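Phosphatase YwpJ (Bacillus subtilis, PDB 1NRW) catalyses the dephosphorylation of phosphorylated five- and six-carbon sugars and nucleoside monophosphates in vitro, and more weakly of FMN, as a magnesium-dependent HAD-superfamily phosphatase. Local coordinates at residues K61-S66 and R78-E83; G69-D74 and D171-L176; V271-D276 and V280-K285. All blocks are in the same frame, centred on the assembly; numbering follows the deposited sequence.

Contact 1: residues K61-S66 and R78-E83; sequences KTWVIS and RLYHHE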
# COMPACT_ATOMS: atom_id res chain seq x y z
N LYS A 61 -12.96 -11.30 -2.88
CA LYS A 61 -12.75 -10.67 -4.18
C LYS A 61 -13.23 -9.23 -4.14
O LYS A 61 -14.43 -8.96 -4.01
CB LYS A 61 -13.51 -11.42 -5.28
CG LYS A 61 -12.96 -12.81 -5.57
CD LYS A 61 -13.69 -13.44 -6.74
CE LYS A 61 -13.06 -14.76 -7.14
NZ LYS A 61 -13.75 -15.37 -8.32
N THR A 62 -12.29 -8.30 -4.27
CA THR A 62 -12.63 -6.87 -4.25
C THR A 62 -11.83 -6.19 -5.34
O THR A 62 -10.96 -6.79 -5.96
CB THR A 62 -12.18 -6.20 -2.92
OG1 THR A 62 -10.75 -6.18 -2.87
CG2 THR A 62 -12.72 -6.96 -1.72
N TRP A 63 -12.13 -4.91 -5.58
CA TRP A 63 -11.33 -4.16 -6.54
C TRP A 63 -10.02 -4.02 -5.78
O TRP A 63 -10.02 -4.00 -4.54
CB TRP A 63 -11.90 -2.76 -6.78
CG TRP A 63 -13.16 -2.74 -7.56
CD1 TRP A 63 -14.43 -2.94 -7.09
CD2 TRP A 63 -13.28 -2.54 -8.98
NE1 TRP A 63 -15.33 -2.87 -8.13
CE2 TRP A 63 -14.66 -2.63 -9.29
CE3 TRP A 63 -12.36 -2.29 -10.00
CZ2 TRP A 63 -15.14 -2.48 -10.60
CZ3 TRP A 63 -12.84 -2.15 -11.31
CH2 TRP A 63 -14.22 -2.24 -11.59
N VAL A 64 -8.91 -3.93 -6.50
CA VAL A 64 -7.62 -3.79 -5.86
C VAL A 64 -6.78 -2.69 -6.49
O VAL A 64 -6.52 -2.72 -7.70
CB VAL A 64 -6.79 -5.08 -5.93
CG1 VAL A 64 -5.42 -4.87 -5.25
CG2 VAL A 64 -7.54 -6.23 -5.27
N ILE A 65 -6.39 -1.73 -5.67
CA ILE A 65 -5.51 -0.66 -6.10
C ILE A 65 -4.18 -1.06 -5.48
O ILE A 65 -4.08 -1.22 -4.26
CB ILE A 65 -5.97 0.70 -5.55
CG1 ILE A 65 -7.27 1.11 -6.25
CG2 ILE A 65 -4.88 1.75 -5.75
CD1 ILE A 65 -7.89 2.38 -5.71
N SER A 66 -3.16 -1.27 -6.31
CA SER A 66 -1.86 -1.68 -5.81
C SER A 66 -0.73 -0.77 -6.28
O SER A 66 -0.95 0.14 -7.06
CB SER A 66 -1.58 -3.13 -6.22
OG SER A 66 -1.62 -3.30 -7.63
N ARG A 78 -9.34 -8.53 -13.57
CA ARG A 78 -9.21 -7.87 -14.87
C ARG A 78 -8.46 -6.56 -14.65
O ARG A 78 -8.74 -5.83 -13.70
CB ARG A 78 -10.57 -7.56 -15.48
CG ARG A 78 -11.47 -8.76 -15.66
CD ARG A 78 -12.69 -8.39 -16.50
NE ARG A 78 -13.64 -9.49 -16.59
CZ ARG A 78 -14.47 -9.84 -15.62
NH1 ARG A 78 -14.47 -9.16 -14.47
NH2 ARG A 78 -15.29 -10.87 -15.78
N LEU A 79 -7.51 -6.28 -15.53
CA LEU A 79 -6.72 -5.06 -15.42
C LEU A 79 -7.50 -3.83 -15.87
O LEU A 79 -8.11 -3.83 -16.94
CB LEU A 79 -5.45 -5.19 -16.27
CG LEU A 79 -4.52 -3.98 -16.19
CD1 LEU A 79 -3.88 -3.92 -14.81
CD2 LEU A 79 -3.45 -4.09 -17.26
N TYR A 80 -7.47 -2.77 -15.05
CA TYR A 80 -8.16 -1.53 -15.38
C TYR A 80 -7.18 -0.39 -15.63
O TYR A 80 -7.52 0.58 -16.29
CB TYR A 80 -9.12 -1.12 -14.25
CG TYR A 80 -10.55 -1.56 -14.47
CD1 TYR A 80 -10.89 -2.91 -14.50
CD2 TYR A 80 -11.56 -0.62 -14.65
CE1 TYR A 80 -12.22 -3.31 -14.73
CE2 TYR A 80 -12.88 -1.01 -14.87
CZ TYR A 80 -13.20 -2.35 -14.91
OH TYR A 80 -14.50 -2.72 -15.13
N HIS A 81 -5.96 -0.51 -15.11
CA HIS A 81 -5.01 0.58 -15.30
C HIS A 81 -3.60 0.31 -14.80
O HIS A 81 -3.40 -0.36 -13.79
CB HIS A 81 -5.53 1.84 -14.59
CG HIS A 81 -4.75 3.08 -14.89
ND1 HIS A 81 -4.95 3.83 -16.03
CD2 HIS A 81 -3.75 3.70 -14.22
CE1 HIS A 81 -4.11 4.85 -16.04
NE2 HIS A 81 -3.37 4.79 -14.95
N HIS A 82 -2.61 0.83 -15.51
CA HIS A 82 -1.23 0.74 -15.04
C HIS A 82 -0.56 2.07 -15.40
O HIS A 82 -0.57 2.51 -16.55
CB HIS A 82 -0.49 -0.52 -15.56
CG HIS A 82 -0.22 -0.57 -17.03
ND1 HIS A 82 -0.06 -1.76 -17.71
CD2 HIS A 82 -0.01 0.41 -17.95
CE1 HIS A 82 0.23 -1.52 -18.97
NE2 HIS A 82 0.27 -0.21 -19.14
N GLU A 83 -0.03 2.72 -14.37
CA GLU A 83 0.59 4.04 -14.48
C GLU A 83 2.06 3.82 -14.15
O GLU A 83 2.41 3.60 -13.00
CB GLU A 83 -0.04 5.01 -13.48
CG GLU A 83 0.38 6.46 -13.66
CD GLU A 83 -0.18 7.09 -14.92
OE1 GLU A 83 -1.37 6.86 -15.23
OE2 GLU A 83 0.55 7.84 -15.59
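W63 and Y80 form a T-shaped aromatic pair across the antiparallel end of the main HAD-fold sheet, where strand 63-66 and outermost strand 79-82 flank strand 71-73. Because a strand lies between them, the backbones stay well apart: the closest CA atoms, those of W63 and R78, are 9.4 Å from each other, and the two rings alone bridge the gap. The six-membered ring of W63 turns its edge to the face of Y80, with the planes at 80° and the ring centroids 4.8 Å apart. CZ3 of W63 stands over the centre of the phenol ring, 3.5 Å above its plane. CH2 of W63 reaches the hydroxyl-bearing end, 3.5 Å from CZ of Y80. W63 CG lies anti to its carbonyl carbon (chi1 -72°), which carries the indole toward Y80 over the strand between; D74, just past that strand, touches both rings.

Polar bonds lie around the pair. The indole NE1 of W63 is hydrogen-bonded to E39 OE1, fixing the far side of the ring system. R78 NH1 makes a salt bridge to D74. Y80 and H81 both face I72 as a classic beta bulge. From this bulge H81 NE2 donates to E83 OE1 over 2.9 Å, close to the imidazole plane and on the anti side of the carboxylate.

Contact 2: residues G69-D74 and D171-L176; sequences GAVIHD and DFYNIL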
# COMPACT_ATOMS: atom_id res chain seq x y z
N GLY A 69 -1.32 3.03 -6.05
CA GLY A 69 -2.22 3.68 -6.97
C GLY A 69 -1.76 3.64 -8.42
O GLY A 69 -2.38 4.26 -9.29
N ALA A 70 -0.68 2.93 -8.68
CA ALA A 70 -0.17 2.81 -10.04
C ALA A 70 -0.91 1.72 -10.80
O ALA A 70 -0.95 1.72 -12.03
CB ALA A 70 1.33 2.48 -10.02
N VAL A 71 -1.52 0.79 -10.07
CA VAL A 71 -2.23 -0.33 -10.69
C VAL A 71 -3.63 -0.56 -10.13
O VAL A 71 -3.86 -0.47 -8.92
CB VAL A 71 -1.40 -1.64 -10.53
CG1 VAL A 71 -2.11 -2.79 -11.22
CG2 VAL A 71 -0.01 -1.44 -11.11
N ILE A 72 -4.57 -0.87 -11.03
CA ILE A 72 -5.95 -1.14 -10.62
C ILE A 72 -6.47 -2.41 -11.30
O ILE A 72 -6.34 -2.57 -12.52
CB ILE A 72 -6.91 0.01 -11.01
CG1 ILE A 72 -6.43 1.34 -10.43
CG2 ILE A 72 -8.32 -0.32 -10.54
CD1 ILE A 72 -7.33 2.52 -10.76
N HIS A 73 -7.06 -3.30 -10.50
CA HIS A 73 -7.65 -4.55 -10.99
C HIS A 73 -9.07 -4.64 -10.43
O HIS A 73 -9.36 -4.09 -9.36
CB HIS A 73 -6.88 -5.79 -10.50
CG HIS A 73 -5.60 -6.06 -11.23
ND1 HIS A 73 -4.39 -5.50 -10.87
CD2 HIS A 73 -5.33 -6.86 -12.29
CE1 HIS A 73 -3.44 -5.95 -11.66
NE2 HIS A 73 -3.98 -6.78 -12.53
N ASP A 74 -9.96 -5.33 -11.14
CA ASP A 74 -11.31 -5.49 -10.65
C ASP A 74 -11.36 -6.76 -9.80
O ASP A 74 -10.35 -7.45 -9.66
CB ASP A 74 -12.33 -5.51 -11.81
CG ASP A 74 -12.40 -6.83 -12.55
OD1 ASP A 74 -11.70 -7.81 -12.18
OD2 ASP A 74 -13.19 -6.89 -13.52
N ASP A 171 7.73 -2.98 -16.70
CA ASP A 171 7.18 -1.70 -16.27
C ASP A 171 7.48 -1.46 -14.80
O ASP A 171 7.43 -2.38 -13.99
CB ASP A 171 5.67 -1.67 -16.51
CG ASP A 171 5.30 -1.78 -17.98
OD1 ASP A 171 5.75 -0.93 -18.77
OD2 ASP A 171 4.56 -2.72 -18.34
N PHE A 172 7.79 -0.22 -14.47
CA PHE A 172 8.11 0.18 -13.11
C PHE A 172 6.89 0.90 -12.53
O PHE A 172 6.50 1.95 -13.04
CB PHE A 172 9.33 1.10 -13.11
CG PHE A 172 10.57 0.45 -13.64
CD1 PHE A 172 11.28 -0.47 -12.87
CD2 PHE A 172 11.02 0.72 -14.93
CE1 PHE A 172 12.41 -1.11 -13.37
CE2 PHE A 172 12.16 0.08 -15.44
CZ PHE A 172 12.86 -0.84 -14.66
N TYR A 173 6.31 0.34 -11.48
CA TYR A 173 5.12 0.94 -10.88
C TYR A 173 5.36 1.69 -9.58
O TYR A 173 4.83 2.78 -9.39
CB TYR A 173 4.07 -0.14 -10.60
CG TYR A 173 3.64 -0.93 -11.82
CD1 TYR A 173 3.27 -0.28 -13.00
CD2 TYR A 173 3.58 -2.32 -11.78
CE1 TYR A 173 2.86 -1.00 -14.12
CE2 TYR A 173 3.16 -3.05 -12.89
CZ TYR A 173 2.81 -2.39 -14.05
OH TYR A 173 2.40 -3.12 -15.15
N ASN A 174 6.15 1.11 -8.68
CA ASN A 174 6.40 1.73 -7.39
C ASN A 174 7.77 1.28 -6.93
O ASN A 174 8.17 0.13 -7.16
CB ASN A 174 5.30 1.27 -6.41
CG ASN A 174 5.29 2.06 -5.10
OD1 ASN A 174 5.61 3.25 -5.07
ND2 ASN A 174 4.87 1.40 -4.02
N ILE A 175 8.51 2.19 -6.31
CA ILE A 175 9.84 1.89 -5.80
C ILE A 175 9.88 2.23 -4.32
O ILE A 175 9.64 3.37 -3.93
CB ILE A 175 10.93 2.70 -6.53
CG1 ILE A 175 10.93 2.35 -8.02
CG2 ILE A 175 12.30 2.40 -5.92
CD1 ILE A 175 11.86 3.23 -8.87
N LEU A 176 10.17 1.22 -3.50
CA LEU A 176 10.26 1.42 -2.06
C LEU A 176 11.74 1.54 -1.67
O LEU A 176 12.56 0.74 -2.11
CB LEU A 176 9.62 0.24 -1.32
CG LEU A 176 9.65 0.26 0.22
CD1 LEU A 176 8.49 -0.56 0.76
CD2 LEU A 176 10.98 -0.29 0.73
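N174 ND2 is gripped by two acceptors, E209 OE1 and the backbone O of G45, and so ties the chain beside Y173 to a phosphate-binding loop of the core. Y173 itself meets A70 and V71 through apolar contacts, with no hydrogen bond between the two segments. V71 CG2 sits over one face of the phenol ring in a CH-pi contact, 3.7 Å from the centroid and 11° off the normal, almost above the ring centre. Placing CG2 opposite the carbonyl carbon and CG1 opposite the backbone N (chi1 -178°) is what presents this methyl to the ring. A70 adds its CB, 3.8 Å from Y173 CB and 3.6 Å from Y173 O. Both segments carry a classic beta bulge where they touch: A70 and V71 face S66 together, Y173 and N174 face F107 together. All three touching residues are buried. The contact joins two sheets: strand 71-73 lies between 63-66 and 79-82 in the core, whereas strand 172-178 lies between 103-108 and 207-212 in the sheet of the inserted cap, its I175 packed on helix 87-99; A67, H82 and T84 also touch Y173.

Contact 3: residues V271-D276 and V280-K285; sequences VTLTND and VAHMMK. With PO4 (phosphate ion), chain C.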
# COMPACT_ATOMS: atom_id res chain seq x y z
N VAL A 271 -13.17 8.71 13.05
CA VAL A 271 -12.11 7.86 13.56
C VAL A 271 -12.75 6.58 14.05
O VAL A 271 -13.77 6.62 14.75
CB VAL A 271 -11.34 8.52 14.73
CG1 VAL A 271 -10.19 7.63 15.18
CG2 VAL A 271 -10.82 9.89 14.30
N THR A 272 -12.17 5.44 13.69
CA THR A 272 -12.72 4.16 14.11
C THR A 272 -11.77 3.47 15.10
O THR A 272 -10.81 4.07 15.57
CB THR A 272 -12.99 3.27 12.87
OG1 THR A 272 -13.69 2.08 13.26
CG2 THR A 272 -11.69 2.89 12.16
N LEU A 273 -12.06 2.21 15.42
CA LEU A 273 -11.25 1.44 16.36
C LEU A 273 -9.92 1.05 15.71
O LEU A 273 -9.70 1.31 14.53
CB LEU A 273 -12.00 0.18 16.79
CG LEU A 273 -13.45 0.42 17.23
CD1 LEU A 273 -14.11 -0.89 17.61
CD2 LEU A 273 -13.47 1.39 18.39
N THR A 274 -9.02 0.43 16.48
CA THR A 274 -7.74 0.01 15.93
C THR A 274 -7.95 -1.16 14.97
O THR A 274 -9.01 -1.80 14.98
CB THR A 274 -6.76 -0.47 17.02
OG1 THR A 274 -7.28 -1.65 17.65
CG2 THR A 274 -6.54 0.61 18.06
N ASN A 275 -6.95 -1.47 14.16
CA ASN A 275 -7.08 -2.58 13.24
C ASN A 275 -7.36 -3.87 13.99
O ASN A 275 -8.18 -4.68 13.56
CB ASN A 275 -5.84 -2.72 12.34
CG ASN A 275 -4.54 -2.87 13.13
OD1 ASN A 275 -4.42 -2.41 14.26
ND2 ASN A 275 -3.54 -3.48 12.49
N ASP A 276 -6.68 -4.06 15.13
CA ASP A 276 -6.87 -5.27 15.93
C ASP A 276 -8.27 -5.40 16.53
O ASP A 276 -8.75 -6.51 16.78
CB ASP A 276 -5.82 -5.33 17.04
CG ASP A 276 -4.44 -5.68 16.51
OD1 ASP A 276 -4.33 -6.01 15.31
OD2 ASP A 276 -3.47 -5.65 17.29
N VAL A 280 -12.19 -1.68 10.72
CA VAL A 280 -12.86 -1.65 9.43
C VAL A 280 -14.31 -2.09 9.57
O VAL A 280 -15.22 -1.45 9.02
CB VAL A 280 -12.11 -2.53 8.40
CG1 VAL A 280 -12.92 -2.62 7.11
CG2 VAL A 280 -10.74 -1.92 8.10
N ALA A 281 -14.55 -3.16 10.32
CA ALA A 281 -15.92 -3.63 10.53
C ALA A 281 -16.72 -2.56 11.29
O ALA A 281 -17.87 -2.27 10.95
CB ALA A 281 -15.92 -4.94 11.31
N HIS A 282 -16.11 -1.97 12.32
CA HIS A 282 -16.79 -0.93 13.10
C HIS A 282 -17.21 0.23 12.20
O HIS A 282 -18.32 0.74 12.32
CB HIS A 282 -15.89 -0.41 14.23
CG HIS A 282 -16.44 0.79 14.94
ND1 HIS A 282 -16.19 2.08 14.52
CD2 HIS A 282 -17.27 0.89 16.00
CE1 HIS A 282 -16.84 2.93 15.30
NE2 HIS A 282 -17.51 2.23 16.21
N MSE A 283 -16.32 0.63 11.30
CA MSE A 283 -16.65 1.72 10.39
C MSE A 283 -17.85 1.35 9.52
O MSE A 283 -18.78 2.14 9.35
CB MSE A 283 -15.46 2.04 9.49
CG MSE A 283 -15.81 3.01 8.38
SE MSE A 283 -14.48 2.99 7.00
CE MSE A 283 -14.70 1.16 6.43
N MSE A 284 -17.83 0.14 8.97
CA MSE A 284 -18.92 -0.32 8.12
C MSE A 284 -20.29 -0.28 8.79
O MSE A 284 -21.28 0.13 8.18
CB MSE A 284 -18.66 -1.76 7.65
CG MSE A 284 -17.50 -1.89 6.71
SE MSE A 284 -17.89 -1.02 5.05
CE MSE A 284 -17.54 0.79 5.57
N LYS A 285 -20.32 -0.70 10.05
CA LYS A 285 -21.57 -0.76 10.78
C LYS A 285 -21.93 0.46 11.61
O LYS A 285 -23.11 0.72 11.85
CB LYS A 285 -21.55 -1.98 11.72
CG LYS A 285 -21.34 -3.31 11.00
CD LYS A 285 -21.40 -4.49 11.96
CE LYS A 285 -20.29 -4.43 13.00
NZ LYS A 285 -20.31 -5.64 13.87
P PO4 C . -21.53 -4.60 17.10
O1 PO4 C . -22.45 -3.89 18.03
O2 PO4 C . -21.32 -3.78 15.88
O3 PO4 C . -20.23 -4.82 17.77
O4 PO4 C . -22.13 -5.90 16.72
O HOH W 1 -9.56 -3.53 11.15
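The last beta-alpha connection of the HAD core, from edge strand 270-271 into C-terminal helix 279-286, is closed by T272 and H282. H282 ND1 donates to T272 OG1 over 2.8 Å, the hydroxyl oxygen lying at the ring's edge but tilted 25° out of its plane. The same OG1 is also hydrogen-bonded to G279 O, so one buried hydroxyl takes the imidazole N-H of H282 and donates to a carbonyl at the helix start. T272 OG1 reaches them by standing anti to the backbone N (chi1 -173°).

L273 lies over one face of the imidazole, the two side chains crossing at about a right angle. Its CG makes a CH-pi contact 4.1 Å from the ring centroid, offset toward the rim, and its CD1 lies 3.9 Å from H282 CB. The ring of H286 also meets that of H282. In the Rossmann-like layering of this fold the helix packs on strands 6-10 and 253-256: M283, a selenomethionine, turns from the loop to touch I7 and V255, while V280 touches I9. A water links the loop after strand 270-271 to the helix start, donating to N275 O at 3.0 Å and accepting from V280 N at 3.2 Å. N275 is held by its side chain too, OD1 to N133 and ND2 to L16 O.

At the other end K285 and H286 are assigned to phosphate binding. Exposed K285 bends at chi3 to a phosphate ion, probably from the crystallisation liquor: NZ lies 2.9 Å from phosphate O2 and makes a weak bond to O4. H286 NE2 is also hydrogen-bonded to this phosphate.

In the fold
Contacts 1 and 2 interlock along the chain: 69-74 falls between 61-66 and 78-83, and strand 71-73 lies between the two strands of contact 1 in the eight-stranded core sheet. Their centres are about 9 Å apart, and they touch directly, with E83 N 2.7 Å from A70 O. Contact 2 joins this end of the core to the six-stranded cap sheet, near phosphate-binding G45 and K217. Contact 3 comes later in the chain, at the opposite edge of the core sheet beyond strand 270-271, and carries K285, also assigned to phosphate binding; its centre is about 24 Å from that of contact 1 and about 27 Å from that of contact 2. The calcium site, with D10 and D240, lies between these flanks.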